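Local coordinates for protein eukaryotic translation initiation factor 2D (Homo sapiens, PDB 5W2F) that delivers tRNA to the P-site of the eukaryotic ribosome without GTP, the part described here being its C-terminal region with SWIB/MDM2 and SUI1 domains, at residues Gln147-Ala152 / Val175-Trp180; Pro92-Thr97 / Leu132-Leu137; Gly25-Gly30 / Pro103-Gly108; Gln18-Lys23 / Arg34-Asn39. One frame throughout, in Å; residues are numbered along the deposited sequence.

Interaction 1 of 4, residues Gln147-Ala152 / Val175-Trp180; sequences QQRCQA and VHHLGW. With FMT (formic acid), chain C.
O2 of a bound formic acid, probably present as formate and probably a leftover of the crystallisation liquor, is gripped by two residues from different helices. His-177 ND1 donates to it at 2.6 Å, and Arg-149 NE does so at 2.8 Å along an almost straight N-H...O line of 175°. The second oxygen of the ligand, O1, takes a further bond from Arg-149 NH1 at 2.9 Å, so the arginine meets the small molecule side-on with two nitrogens of one guanidinium edge, while the imidazole of His-177 meets O2 with its own edge. Three N-H donors directed at the two oxygens would stabilise negative charge on them, which is consistent with a bound anion.

The pairing joins the C-terminal end of helix 139-150 to the start of helix 175-185, the two helices of the SUI1 domain, whose five-stranded sheet receives Val-175 and Leu-178 on strand 113-121. The face of the same guanidinium lies flat on the indole of Trp-180, the planes only 8° apart. Arg-149 CZ stands 3.6 Å from the centroid of the six-membered ring, a cation-pi contact over the face, and Arg-149 CD adds a CH-pi contact to the same ring. A bend at chi2 (74°) in the arginine chain brings its aliphatic part over the indole as well. The next residue, Cys-150, brings SG obliquely to the His-177 ring, 3.6 Å from CD2, and the cysteine side chain also touches Gln-174.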
loop_
_atom_site.group_PDB
_atom_site.type_symbol
_atom_site.label_atom_id
_atom_site.label_comp_id
_atom_site.label_asym_id
_atom_site.label_seq_id
_atom_site.Cartn_x
_atom_site.Cartn_y
_atom_site.Cartn_z
ATOM N N GLN A 147 2.808 -9.029 -25.925
ATOM C CA GLN A 147 3.183 -9.925 -27.023
ATOM C C GLN A 147 2.938 -9.233 -28.381
ATOM O O GLN A 147 3.779 -9.318 -29.291
ATOM C CB GLN A 147 2.453 -11.269 -26.907
ATOM C CG GLN A 147 2.920 -12.356 -27.885
ATOM C CD GLN A 147 2.547 -13.773 -27.429
ATOM O OE1 GLN A 147 3.154 -14.358 -26.516
ATOM N NE2 GLN A 147 1.563 -14.328 -28.069
ATOM N N GLN A 148 1.816 -8.519 -28.492
ATOM C CA GLN A 148 1.502 -7.725 -29.685
ATOM C C GLN A 148 2.386 -6.488 -29.817
ATOM O O GLN A 148 2.958 -6.266 -30.879
ATOM C CB GLN A 148 0.030 -7.296 -29.669
ATOM C CG GLN A 148 -0.451 -6.545 -30.912
ATOM C CD GLN A 148 -0.468 -7.408 -32.164
ATOM O OE1 GLN A 148 0.162 -7.076 -33.175
ATOM N NE2 GLN A 148 -1.189 -8.524 -32.105
ATOM N N ARG A 149 2.507 -5.703 -28.739
ATOM C CA ARG A 149 3.256 -4.433 -28.761
ATOM C C ARG A 149 4.731 -4.672 -29.052
ATOM O O ARG A 149 5.339 -3.938 -29.841
ATOM C CB ARG A 149 3.116 -3.683 -27.428
ATOM C CG ARG A 149 3.663 -2.251 -27.394
ATOM C CD ARG A 149 2.748 -1.288 -28.143
ATOM N NE ARG A 149 3.135 0.116 -27.973
ATOM C CZ ARG A 149 2.381 1.160 -28.322
ATOM N NH1 ARG A 149 2.836 2.389 -28.117
ATOM N NH2 ARG A 149 1.170 0.997 -28.875
ATOM N N CYS A 150 5.296 -5.696 -28.409
ATOM C CA CYS A 150 6.719 -5.991 -28.518
ATOM C C CYS A 150 7.091 -6.869 -29.710
ATOM O O CYS A 150 8.267 -6.942 -30.059
ATOM C CB CYS A 150 7.209 -6.681 -27.257
ATOM S SG CYS A 150 6.911 -5.773 -25.727
ATOM N N GLN A 151 6.114 -7.557 -30.298
ATOM C CA GLN A 151 6.367 -8.583 -31.326
ATOM C C GLN A 151 7.376 -9.613 -30.814
ATOM O O GLN A 151 8.377 -9.931 -31.466
ATOM C CB GLN A 151 6.801 -7.944 -32.659
ATOM C CG GLN A 151 5.733 -7.039 -33.265
ATOM C CD GLN A 151 4.457 -7.776 -33.650
ATOM O OE1 GLN A 151 4.499 -8.918 -34.111
ATOM N NE2 GLN A 151 3.309 -7.119 -33.468
ATOM N N ALA A 152 7.099 -10.092 -29.603
ATOM C CA ALA A 152 7.973 -11.010 -28.904
ATOM C C ALA A 152 7.138 -11.875 -27.978
ATOM O O ALA A 152 6.129 -11.428 -27.426
ATOM C CB ALA A 152 9.001 -10.240 -28.095
ATOM N N VAL A 175 11.970 -3.027 -22.011
ATOM C CA VAL A 175 11.705 -2.104 -20.902
ATOM C C VAL A 175 10.947 -0.851 -21.362
ATOM O O VAL A 175 10.012 -0.396 -20.688
ATOM C CB VAL A 175 13.001 -1.726 -20.182
ATOM C CG1 VAL A 175 12.732 -0.782 -19.012
ATOM C CG2 VAL A 175 13.772 -2.956 -19.721
ATOM N N HIS A 176 11.334 -0.317 -22.512
ATOM C CA HIS A 176 10.670 0.872 -23.059
ATOM C C HIS A 176 9.189 0.666 -23.328
ATOM O O HIS A 176 8.388 1.577 -23.138
ATOM C CB HIS A 176 11.403 1.384 -24.294
ATOM C CG HIS A 176 11.544 0.376 -25.392
ATOM N ND1 HIS A 176 12.350 -0.739 -25.272
ATOM C CD2 HIS A 176 10.992 0.318 -26.632
ATOM C CE1 HIS A 176 12.280 -1.445 -26.392
ATOM N NE2 HIS A 176 11.484 -0.810 -27.243
ATOM N N HIS A 177 8.807 -0.540 -23.715
ATOM C CA HIS A 177 7.397 -0.840 -23.917
ATOM C C HIS A 177 6.625 -0.890 -22.598
ATOM O O HIS A 177 5.440 -0.537 -22.562
ATOM C CB HIS A 177 7.230 -2.147 -24.684
ATOM C CG HIS A 177 7.740 -2.084 -26.088
ATOM N ND1 HIS A 177 7.262 -1.189 -27.026
ATOM C CD2 HIS A 177 8.694 -2.813 -26.713
ATOM C CE1 HIS A 177 7.898 -1.380 -28.170
ATOM N NE2 HIS A 177 8.759 -2.372 -28.012
ATOM N N LEU A 178 7.276 -1.346 -21.530
ATOM C CA LEU A 178 6.650 -1.266 -20.207
ATOM C C LEU A 178 6.481 0.179 -19.758
ATOM O O LEU A 178 5.515 0.497 -19.072
ATOM C CB LEU A 178 7.427 -2.034 -19.135
ATOM C CG LEU A 178 7.147 -3.518 -19.021
ATOM C CD1 LEU A 178 5.699 -3.756 -18.604
ATOM C CD2 LEU A 178 7.487 -4.269 -20.298
ATOM N N GLY A 179 7.432 1.043 -20.097
ATOM C CA GLY A 179 7.249 2.461 -19.820
ATOM C C GLY A 179 5.984 2.993 -20.461
ATOM O O GLY A 179 5.164 3.643 -19.801
ATOM N N TRP A 180 5.782 2.671 -21.738
ATOM C CA TRP A 180 4.548 3.064 -22.406
ATOM C C TRP A 180 3.321 2.513 -21.676
ATOM O O TRP A 180 2.384 3.243 -21.349
ATOM C CB TRP A 180 4.567 2.596 -23.861
ATOM C CG TRP A 180 3.212 2.572 -24.479
ATOM C CD1 TRP A 180 2.494 3.645 -24.906
ATOM C CD2 TRP A 180 2.362 1.421 -24.652
ATOM N NE1 TRP A 180 1.264 3.240 -25.364
ATOM C CE2 TRP A 180 1.162 1.879 -25.229
ATOM C CE3 TRP A 180 2.518 0.054 -24.410
ATOM C CZ2 TRP A 180 0.113 1.017 -25.555
ATOM C CZ3 TRP A 180 1.456 -0.807 -24.710
ATOM C CH2 TRP A 180 0.278 -0.316 -25.284
HETATM C C FMT C . 6.208 1.977 -26.862
HETATM O O1 FMT C . 5.544 2.953 -27.192
HETATM O O2 FMT C . 5.594 0.801 -26.827
#

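Interaction 2 of 4, residues Pro92-Thr97 / Leu132-Leu137; sequences PAYQVT and LEAYGL
The phenol of Tyr-94 reaches out from its strand and donates OH to the backbone carbonyl of Ala-134, Tyr-94 OH to Ala-134 O being 2.6 Å. The carbonyl oxygen lies at the ring edge, near the plane of the phenol; seen from the carbonyl, the hydroxyl sits at a C=O...O angle of 123° and is tilted 18° from the carbonyl plane. The methyl of Ala-134 backs the same hydroxyl, with CB 3.5 Å from Tyr-94 OH. Beside this bond Val-96 brings its two methyls to the next residue of the loop: CG1 comes within 3.7 Å of Tyr-135 O, and CG2 approaches the Tyr-135 ring obliquely, 4.3 Å from CD2.

What points Tyr-94 at the loop is its first torsion, chi1 58°, which sets CG between the backbone N and the carbonyl carbon. The strand is held in turn by backbone bonds from Tyr-94 to Lys-106 and from Val-96 to Ile-104. On the other side a 3-10 turn at Glu-133 and Ala-134 shapes the acceptor. Leu-132 O takes Tyr-135 N at 3.0 Å and Leu-137 N at 3.2 Å. Farther out, Tyr-135 OH is bonded to Cys-111 O, while Leu-132 and Leu-137 pack on Val-142 of helix 139-150. The contact thus joins strand 91-96 of the four-stranded sheet to the loop between strand 124-130 and helix 139-150 of the SUI1 domain. Chemically it is a single short phenol-to-carbonyl bond flanked by methyl groups, which gives a directional polar link in a buried setting.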
loop_
_atom_site.group_PDB
_atom_site.type_symbol
_atom_site.label_atom_id
_atom_site.label_comp_id
_atom_site.label_asym_id
_atom_site.label_seq_id
_atom_site.Cartn_x
_atom_site.Cartn_y
_atom_site.Cartn_z
ATOM N N PRO A 92 -1.702 -1.126 6.831
ATOM C CA PRO A 92 -1.486 -0.306 5.637
ATOM C C PRO A 92 -2.355 -0.782 4.482
ATOM O O PRO A 92 -2.650 -1.995 4.342
ATOM C CB PRO A 92 -0.012 -0.544 5.292
ATOM C CG PRO A 92 0.308 -1.848 5.921
ATOM C CD PRO A 92 -0.491 -1.870 7.189
ATOM N N ALA A 93 -2.753 0.172 3.655
ATOM C CA ALA A 93 -3.569 -0.125 2.497
ATOM C C ALA A 93 -3.390 1.011 1.511
ATOM O O ALA A 93 -2.733 2.014 1.820
ATOM C CB ALA A 93 -5.009 -0.291 2.932
ATOM N N TYR A 94 -3.958 0.880 0.333
ATOM C CA TYR A 94 -3.889 1.942 -0.661
ATOM C C TYR A 94 -4.943 1.726 -1.715
ATOM O O TYR A 94 -5.545 0.660 -1.780
ATOM C CB TYR A 94 -2.500 2.056 -1.299
ATOM C CG TYR A 94 -2.009 0.784 -1.970
ATOM C CD1 TYR A 94 -1.381 -0.225 -1.239
ATOM C CD2 TYR A 94 -2.170 0.597 -3.332
ATOM C CE1 TYR A 94 -0.940 -1.391 -1.857
ATOM C CE2 TYR A 94 -1.712 -0.558 -3.959
ATOM C CZ TYR A 94 -1.102 -1.550 -3.229
ATOM O OH TYR A 94 -0.649 -2.709 -3.823
ATOM N N GLN A 95 -5.171 2.754 -2.520
ATOM C CA GLN A 95 -6.172 2.721 -3.566
ATOM C C GLN A 95 -5.535 3.106 -4.885
ATOM O O GLN A 95 -4.895 4.164 -4.989
ATOM C CB GLN A 95 -7.310 3.678 -3.248
ATOM C CG GLN A 95 -8.400 3.708 -4.306
ATOM C CD GLN A 95 -9.429 4.756 -3.989
ATOM O OE1 GLN A 95 -10.360 4.512 -3.235
ATOM N NE2 GLN A 95 -9.241 5.940 -4.539
ATOM N N VAL A 96 -5.751 2.265 -5.893
ATOM C CA VAL A 96 -5.226 2.497 -7.245
ATOM C C VAL A 96 -6.398 2.776 -8.175
ATOM O O VAL A 96 -7.385 2.019 -8.173
ATOM C CB VAL A 96 -4.488 1.263 -7.775
ATOM C CG1 VAL A 96 -3.912 1.542 -9.152
ATOM C CG2 VAL A 96 -3.441 0.809 -6.803
ATOM N N THR A 97 -6.303 3.847 -8.962
ATOM C CA THR A 97 -7.347 4.127 -9.958
ATOM C C THR A 97 -6.746 4.044 -11.344
ATOM O O THR A 97 -5.981 4.905 -11.746
ATOM C CB THR A 97 -8.026 5.493 -9.720
ATOM O OG1 THR A 97 -8.537 5.527 -8.385
ATOM C CG2 THR A 97 -9.184 5.718 -10.695
ATOM N N LEU A 132 2.659 -6.658 -10.856
ATOM C CA LEU A 132 1.572 -6.068 -11.612
ATOM C C LEU A 132 0.265 -6.151 -10.834
ATOM O O LEU A 132 -0.532 -5.210 -10.864
ATOM C CB LEU A 132 1.418 -6.754 -12.968
ATOM C CG LEU A 132 2.556 -6.468 -13.953
ATOM C CD1 LEU A 132 2.526 -7.476 -15.095
ATOM C CD2 LEU A 132 2.475 -5.051 -14.486
ATOM N N GLU A 133 0.035 -7.266 -10.139
ATOM C CA GLU A 133 -1.226 -7.465 -9.438
ATOM C C GLU A 133 -1.388 -6.469 -8.285
ATOM O O GLU A 133 -2.500 -6.155 -7.902
ATOM C CB GLU A 133 -1.344 -8.914 -8.944
ATOM C CG GLU A 133 -1.333 -9.957 -10.090
ATOM C CD GLU A 133 -0.789 -11.380 -9.722
ATOM O OE1 GLU A 133 0.357 -11.564 -9.234
ATOM O OE2 GLU A 133 -1.507 -12.362 -9.945
ATOM N N ALA A 134 -0.288 -5.950 -7.750
ATOM C CA ALA A 134 -0.348 -4.933 -6.689
ATOM C C ALA A 134 -1.011 -3.648 -7.153
ATOM O O ALA A 134 -1.457 -2.837 -6.334
ATOM C CB ALA A 134 1.045 -4.638 -6.160
ATOM N N TYR A 135 -1.069 -3.460 -8.471
ATOM C CA TYR A 135 -1.687 -2.287 -9.097
ATOM C C TYR A 135 -2.959 -2.641 -9.848
ATOM O O TYR A 135 -3.479 -1.823 -10.620
ATOM C CB TYR A 135 -0.675 -1.554 -9.993
ATOM C CG TYR A 135 0.422 -1.002 -9.141
ATOM C CD1 TYR A 135 1.468 -1.807 -8.703
ATOM C CD2 TYR A 135 0.402 0.324 -8.716
ATOM C CE1 TYR A 135 2.437 -1.318 -7.837
ATOM C CE2 TYR A 135 1.381 0.804 -7.869
ATOM C CZ TYR A 135 2.396 -0.012 -7.433
ATOM O OH TYR A 135 3.350 0.495 -6.593
ATOM N N GLY A 136 -3.513 -3.823 -9.567
ATOM C CA GLY A 136 -4.744 -4.238 -10.200
ATOM C C GLY A 136 -4.652 -4.645 -11.646
ATOM O O GLY A 136 -5.674 -4.694 -12.333
ATOM N N LEU A 137 -3.448 -5.002 -12.086
ATOM C CA LEU A 137 -3.233 -5.419 -13.461
ATOM C C LEU A 137 -3.113 -6.944 -13.517
ATOM O O LEU A 137 -2.469 -7.553 -12.689
ATOM C CB LEU A 137 -1.968 -4.776 -14.023
ATOM C CG LEU A 137 -2.024 -3.253 -14.135
ATOM C CD1 LEU A 137 -0.665 -2.712 -14.531
ATOM C CD2 LEU A 137 -3.093 -2.793 -15.122
#

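Interaction 3 of 4, residues Gly25-Gly30 / Pro103-Gly108; sequences GSFLEG and PIVKKG
Strands 27-28 and 104-107 are the two outermost strands of one antiparallel four-stranded sheet, with 4-8 and 91-96 between them, and Phe-27 and Val-105 come nearest with their CA atoms 8.6 Å apart. Side chains alone therefore bridge the gap. Val-105 and Phe-27 extend from opposite directions, and the CG1 methyl of Val-105 settles over the middle of the phenyl face, 3.5 Å from the ring centroid and 10° off the normal, a well-centred CH-pi contact. With CG1 anti to the backbone N (chi1 177°), the valine turns this branch toward the ring. Lys-107 comes at the ring edge instead, crossing Phe-27 at about a right angle with its CG 3.9 Å from Phe-27 CZ, while its NZ is hydrogen-bonded to Gln-91 OE1. The phenyl group also rests on Ala-93 and Cys-8, residues of the two inner strands, so it spans one surface of the sheet. Because the contact uses only methyl, methylene and aromatic carbon, it depends on dispersion and on the fit of a methyl over a ring face, with little demand on direction beyond that fit.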
loop_
_atom_site.group_PDB
_atom_site.type_symbol
_atom_site.label_atom_id
_atom_site.label_comp_id
_atom_site.label_asym_id
_atom_site.label_seq_id
_atom_site.Cartn_x
_atom_site.Cartn_y
_atom_site.Cartn_z
ATOM N N GLY A 25 -12.089 -3.864 9.191
ATOM C CA GLY A 25 -11.997 -3.916 7.741
ATOM C C GLY A 25 -12.345 -2.639 6.992
ATOM O O GLY A 25 -12.206 -2.594 5.762
ATOM N N SER A 26 -12.787 -1.596 7.695
ATOM C CA SER A 26 -13.096 -0.346 7.021
ATOM C C SER A 26 -11.783 0.309 6.623
ATOM O O SER A 26 -10.745 0.153 7.300
ATOM C CB SER A 26 -13.958 0.588 7.874
ATOM O OG SER A 26 -13.415 0.712 9.146
ATOM N N PHE A 27 -11.829 1.007 5.503
ATOM C CA PHE A 27 -10.681 1.727 4.986
ATOM C C PHE A 27 -10.877 3.217 5.192
ATOM O O PHE A 27 -11.940 3.762 4.872
ATOM C CB PHE A 27 -10.493 1.409 3.508
ATOM C CG PHE A 27 -10.103 -0.018 3.263
ATOM C CD1 PHE A 27 -8.770 -0.403 3.310
ATOM C CD2 PHE A 27 -11.057 -0.990 3.018
ATOM C CE1 PHE A 27 -8.406 -1.730 3.125
ATOM C CE2 PHE A 27 -10.700 -2.314 2.842
ATOM C CZ PHE A 27 -9.379 -2.688 2.882
ATOM N N LEU A 28 -9.831 3.870 5.692
ATOM C CA LEU A 28 -9.873 5.263 6.066
ATOM C C LEU A 28 -8.669 5.995 5.511
ATOM O O LEU A 28 -7.559 5.452 5.473
ATOM C CB LEU A 28 -9.865 5.385 7.600
ATOM C CG LEU A 28 -11.077 4.798 8.328
ATOM C CD1 LEU A 28 -10.831 4.744 9.830
ATOM C CD2 LEU A 28 -12.291 5.636 8.002
ATOM N N GLU A 29 -8.870 7.258 5.156
ATOM C CA GLU A 29 -7.751 8.139 4.853
ATOM C C GLU A 29 -7.106 8.590 6.174
ATOM O O GLU A 29 -7.758 8.621 7.235
ATOM C CB GLU A 29 -8.215 9.355 4.044
ATOM C CG GLU A 29 -8.863 8.976 2.718
ATOM C CD GLU A 29 -9.333 10.168 1.922
ATOM O OE1 GLU A 29 -8.817 11.268 2.116
ATOM O OE2 GLU A 29 -10.222 9.999 1.079
ATOM N N GLY A 30 -5.836 8.967 6.112
ATOM C CA GLY A 30 -5.141 9.442 7.300
ATOM C C GLY A 30 -5.871 10.602 7.965
ATOM O O GLY A 30 -5.970 10.654 9.184
ATOM N N PRO A 103 -12.024 2.616 -8.770
ATOM C CA PRO A 103 -10.827 2.446 -7.938
ATOM C C PRO A 103 -10.758 1.065 -7.301
ATOM O O PRO A 103 -11.811 0.465 -6.975
ATOM C CB PRO A 103 -10.952 3.554 -6.892
ATOM C CG PRO A 103 -11.864 4.546 -7.510
ATOM C CD PRO A 103 -12.825 3.770 -8.338
ATOM N N ILE A 104 -9.534 0.607 -7.075
ATOM C CA ILE A 104 -9.245 -0.717 -6.520
ATOM C C ILE A 104 -8.508 -0.526 -5.198
ATOM O O ILE A 104 -7.480 0.166 -5.136
ATOM C CB ILE A 104 -8.305 -1.503 -7.471
ATOM C CG1 ILE A 104 -8.906 -1.625 -8.847
ATOM C CG2 ILE A 104 -7.951 -2.877 -6.907
ATOM C CD1 ILE A 104 -7.868 -1.876 -9.920
ATOM N N VAL A 105 -9.076 -1.081 -4.127
ATOM C CA VAL A 105 -8.446 -1.049 -2.813
ATOM C C VAL A 105 -7.525 -2.268 -2.650
ATOM O O VAL A 105 -7.893 -3.400 -2.991
ATOM C CB VAL A 105 -9.517 -1.023 -1.711
ATOM C CG1 VAL A 105 -8.872 -1.053 -0.333
ATOM C CG2 VAL A 105 -10.412 0.199 -1.885
ATOM N N LYS A 106 -6.338 -2.025 -2.104
ATOM C CA LYS A 106 -5.383 -3.068 -1.802
ATOM C C LYS A 106 -4.964 -2.967 -0.347
ATOM O O LYS A 106 -4.788 -1.866 0.180
ATOM C CB LYS A 106 -4.166 -2.874 -2.674
ATOM C CG LYS A 106 -4.395 -3.171 -4.145
ATOM C CD LYS A 106 -4.416 -4.679 -4.372
ATOM C CE LYS A 106 -4.681 -5.046 -5.797
ATOM N NZ LYS A 106 -4.624 -6.511 -5.994
ATOM N N LYS A 107 -4.780 -4.121 0.287
ATOM C CA LYS A 107 -4.165 -4.200 1.611
ATOM C C LYS A 107 -2.662 -4.427 1.475
ATOM O O LYS A 107 -2.190 -5.167 0.608
ATOM C CB LYS A 107 -4.797 -5.292 2.421
ATOM C CG LYS A 107 -6.225 -4.961 2.751
ATOM C CD LYS A 107 -6.841 -5.988 3.678
ATOM C CE LYS A 107 -6.299 -5.868 5.087
ATOM N NZ LYS A 107 -7.249 -6.473 6.049
ATOM N N GLY A 108 -1.927 -3.788 2.365
ATOM C CA GLY A 108 -0.490 -3.920 2.441
ATOM C C GLY A 108 0.207 -2.624 2.123
ATOM O O GLY A 108 -0.401 -1.643 1.707
#

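Interaction 4 of 4, residues Gln18-Lys23 / Arg34-Asn39; sequences QESGHK and RTIVIN
A Schellman motif ends helix 14-17 in the SWIB/MDM2 domain, and the turn it makes carries Ser-20 and His-22 against helix 30-43. Gly-21, with positive phi, is its C-prime residue; His-22 N reaches back to Phe-17 O and Gly-21 N to Gln-18 O at 3.2 Å. The residues from Gln-18 to Gly-21 also form a type I beta turn. This contact illustrates how the end of one helix can be packed on the flank of another through very few atoms.

Within 34-39, Ile-36 alone meets the turn, and each of its branches has a part. Its chi1 of -71° sets CG1 anti to the carbonyl carbon and CG2 anti to the backbone N, so that the two straddle the serine: Ser-20 CB is 3.9 Å from Ile-36 CG1, and Ser-20 OG lies at 3.9 Å from Ile-36 CG2. Beyond CG1, the CD1 methyl continues to the imidazole of His-22, which it approaches obliquely. Leu-28 of strand 27-28 touches both His-22 and Ile-36, which makes the site a junction of turn, strand and helix where aliphatic groups pack on a hydrogen-bonded serine-histidine pair.

Polar bonds inside the turn fix the rotation of the groups that Ile-36 meets. Ser-20 OG is also bonded to Phe-17 O, the same carbonyl that receives His-22 N. The imidazole donates His-22 ND1 to Ser-20 OG at 3.0 Å, the oxygen lying only 11° out of the ring plane, and this same ND1 stands 3.6 Å from Ile-36 CD1.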
loop_
_atom_site.group_PDB
_atom_site.type_symbol
_atom_site.label_atom_id
_atom_site.label_comp_id
_atom_site.label_asym_id
_atom_site.label_seq_id
_atom_site.Cartn_x
_atom_site.Cartn_y
_atom_site.Cartn_z
ATOM N N GLN A 18 -15.451 2.149 17.001
ATOM C CA GLN A 18 -16.863 1.788 17.172
ATOM C C GLN A 18 -17.791 2.995 17.143
ATOM O O GLN A 18 -18.806 2.968 16.440
ATOM C CB GLN A 18 -17.044 1.019 18.497
ATOM C CG GLN A 18 -18.408 0.396 18.705
ATOM C CD GLN A 18 -18.397 -0.700 19.757
ATOM O OE1 GLN A 18 -18.839 -1.817 19.507
ATOM N NE2 GLN A 18 -17.893 -0.386 20.936
ATOM N N GLU A 19 -17.450 4.048 17.892
ATOM C CA GLU A 19 -18.330 5.240 17.991
ATOM C C GLU A 19 -18.446 5.987 16.670
ATOM O O GLU A 19 -19.526 6.479 16.333
ATOM C CB GLU A 19 -17.847 6.197 19.094
ATOM C CG GLU A 19 -18.551 7.558 19.177
ATOM C CD GLU A 19 -20.055 7.464 19.374
ATOM O OE1 GLU A 19 -20.530 6.482 19.993
ATOM O OE2 GLU A 19 -20.763 8.391 18.917
ATOM N N SER A 20 -17.333 6.066 15.932
ATOM C CA SER A 20 -17.301 6.729 14.626
ATOM C C SER A 20 -18.050 5.958 13.537
ATOM O O SER A 20 -18.227 6.475 12.442
ATOM C CB SER A 20 -15.857 6.960 14.172
ATOM O OG SER A 20 -15.255 5.736 13.801
ATOM N N GLY A 21 -18.430 4.712 13.825
ATOM C CA GLY A 21 -19.225 3.890 12.926
ATOM C C GLY A 21 -18.408 3.122 11.903
ATOM O O GLY A 21 -18.944 2.766 10.873
ATOM N N HIS A 22 -17.126 2.852 12.218
ATOM C CA HIS A 22 -16.238 2.203 11.241
ATOM C C HIS A 22 -15.842 0.855 11.823
ATOM O O HIS A 22 -15.281 0.775 12.905
ATOM C CB HIS A 22 -14.998 3.088 11.050
ATOM C CG HIS A 22 -15.289 4.315 10.255
ATOM N ND1 HIS A 22 -15.328 5.575 10.811
ATOM C CD2 HIS A 22 -15.632 4.465 8.954
ATOM C CE1 HIS A 22 -15.649 6.454 9.877
ATOM N NE2 HIS A 22 -15.837 5.807 8.741
ATOM N N LYS A 23 -16.174 -0.199 11.100
ATOM C CA LYS A 23 -16.015 -1.569 11.576
ATOM C C LYS A 23 -14.640 -2.119 11.228
ATOM O O LYS A 23 -13.867 -1.498 10.475
ATOM C CB LYS A 23 -17.110 -2.466 10.970
ATOM C CG LYS A 23 -17.127 -2.554 9.444
ATOM C CD LYS A 23 -18.161 -3.568 8.965
ATOM C CE LYS A 23 -18.250 -3.613 7.447
ATOM N NZ LYS A 23 -18.811 -2.360 6.861
ATOM N N ARG A 34 -7.267 10.846 11.856
ATOM C CA ARG A 34 -6.923 11.947 12.737
ATOM C C ARG A 34 -8.166 12.556 13.380
ATOM O O ARG A 34 -8.222 12.735 14.603
ATOM C CB ARG A 34 -6.066 12.983 11.999
ATOM C CG ARG A 34 -4.657 12.470 11.692
ATOM C CD ARG A 34 -3.856 13.447 10.822
ATOM N NE ARG A 34 -2.571 12.886 10.378
ATOM C CZ ARG A 34 -1.471 12.778 11.131
ATOM N NH1 ARG A 34 -0.366 12.239 10.612
ATOM N NH2 ARG A 34 -1.451 13.205 12.396
ATOM N N THR A 35 -9.170 12.842 12.571
ATOM C CA THR A 35 -10.421 13.373 13.084
ATOM C C THR A 35 -11.063 12.431 14.097
ATOM O O THR A 35 -11.533 12.857 15.167
ATOM C CB THR A 35 -11.387 13.651 11.918
ATOM O OG1 THR A 35 -10.806 14.659 11.089
ATOM C CG2 THR A 35 -12.741 14.091 12.400
ATOM N N ILE A 36 -11.086 11.151 13.759
ATOM C CA ILE A 36 -11.722 10.162 14.626
ATOM C C ILE A 36 -11.035 10.068 15.984
ATOM O O ILE A 36 -11.688 10.017 17.039
ATOM C CB ILE A 36 -11.764 8.788 13.940
ATOM C CG1 ILE A 36 -12.779 8.827 12.807
ATOM C CG2 ILE A 36 -12.096 7.664 14.912
ATOM C CD1 ILE A 36 -12.584 7.731 11.784
ATOM N N VAL A 37 -9.712 10.023 15.958
ATOM C CA VAL A 37 -8.966 9.878 17.192
ATOM C C VAL A 37 -9.070 11.133 18.055
ATOM O O VAL A 37 -9.214 11.038 19.289
ATOM C CB VAL A 37 -7.509 9.465 16.911
ATOM C CG1 VAL A 37 -6.664 9.498 18.169
ATOM C CG2 VAL A 37 -7.474 8.072 16.295
ATOM N N ILE A 38 -8.994 12.305 17.428
ATOM C CA ILE A 38 -9.165 13.557 18.161
ATOM C C ILE A 38 -10.542 13.578 18.811
ATOM O O ILE A 38 -10.667 13.918 19.991
ATOM C CB ILE A 38 -8.888 14.780 17.275
ATOM C CG1 ILE A 38 -7.380 14.851 16.964
ATOM C CG2 ILE A 38 -9.328 16.068 17.957
ATOM C CD1 ILE A 38 -7.010 15.807 15.853
ATOM N N ASN A 39 -11.571 13.211 18.049
ATOM C CA ASN A 39 -12.927 13.189 18.591
ATOM C C ASN A 39 -13.092 12.179 19.719
ATOM O O ASN A 39 -13.787 12.460 20.709
ATOM C CB ASN A 39 -13.952 12.916 17.504
ATOM C CG ASN A 39 -14.139 14.089 16.571
ATOM O OD1 ASN A 39 -13.777 15.215 16.888
ATOM N ND2 ASN A 39 -14.703 13.824 15.404
#

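How the interactions relate
The four contacts run along an elongated chain, from the SWIB/MDM2 domain through the four-stranded sheet to the SUI1 domain. Interactions 3 and 4 have centres about 16 Å apart and touch through Leu-28, whose CD2 is 3.6 Å from His-22 NE2. Interactions 2 and 3, centres about 10 Å apart, lie on neighbouring strands of one sheet, 91-96 and 104-107, joined by backbone bonds; Lys-106 NZ also reaches Glu-133 O, tying the sheet to the loop a second time. Interaction 1, with the bound formic acid, lies within the SUI1 domain, its centre about 22 Å from that of interaction 2 and about 47 Å from that of interaction 4, which lies on the opposite side of the chain's centre.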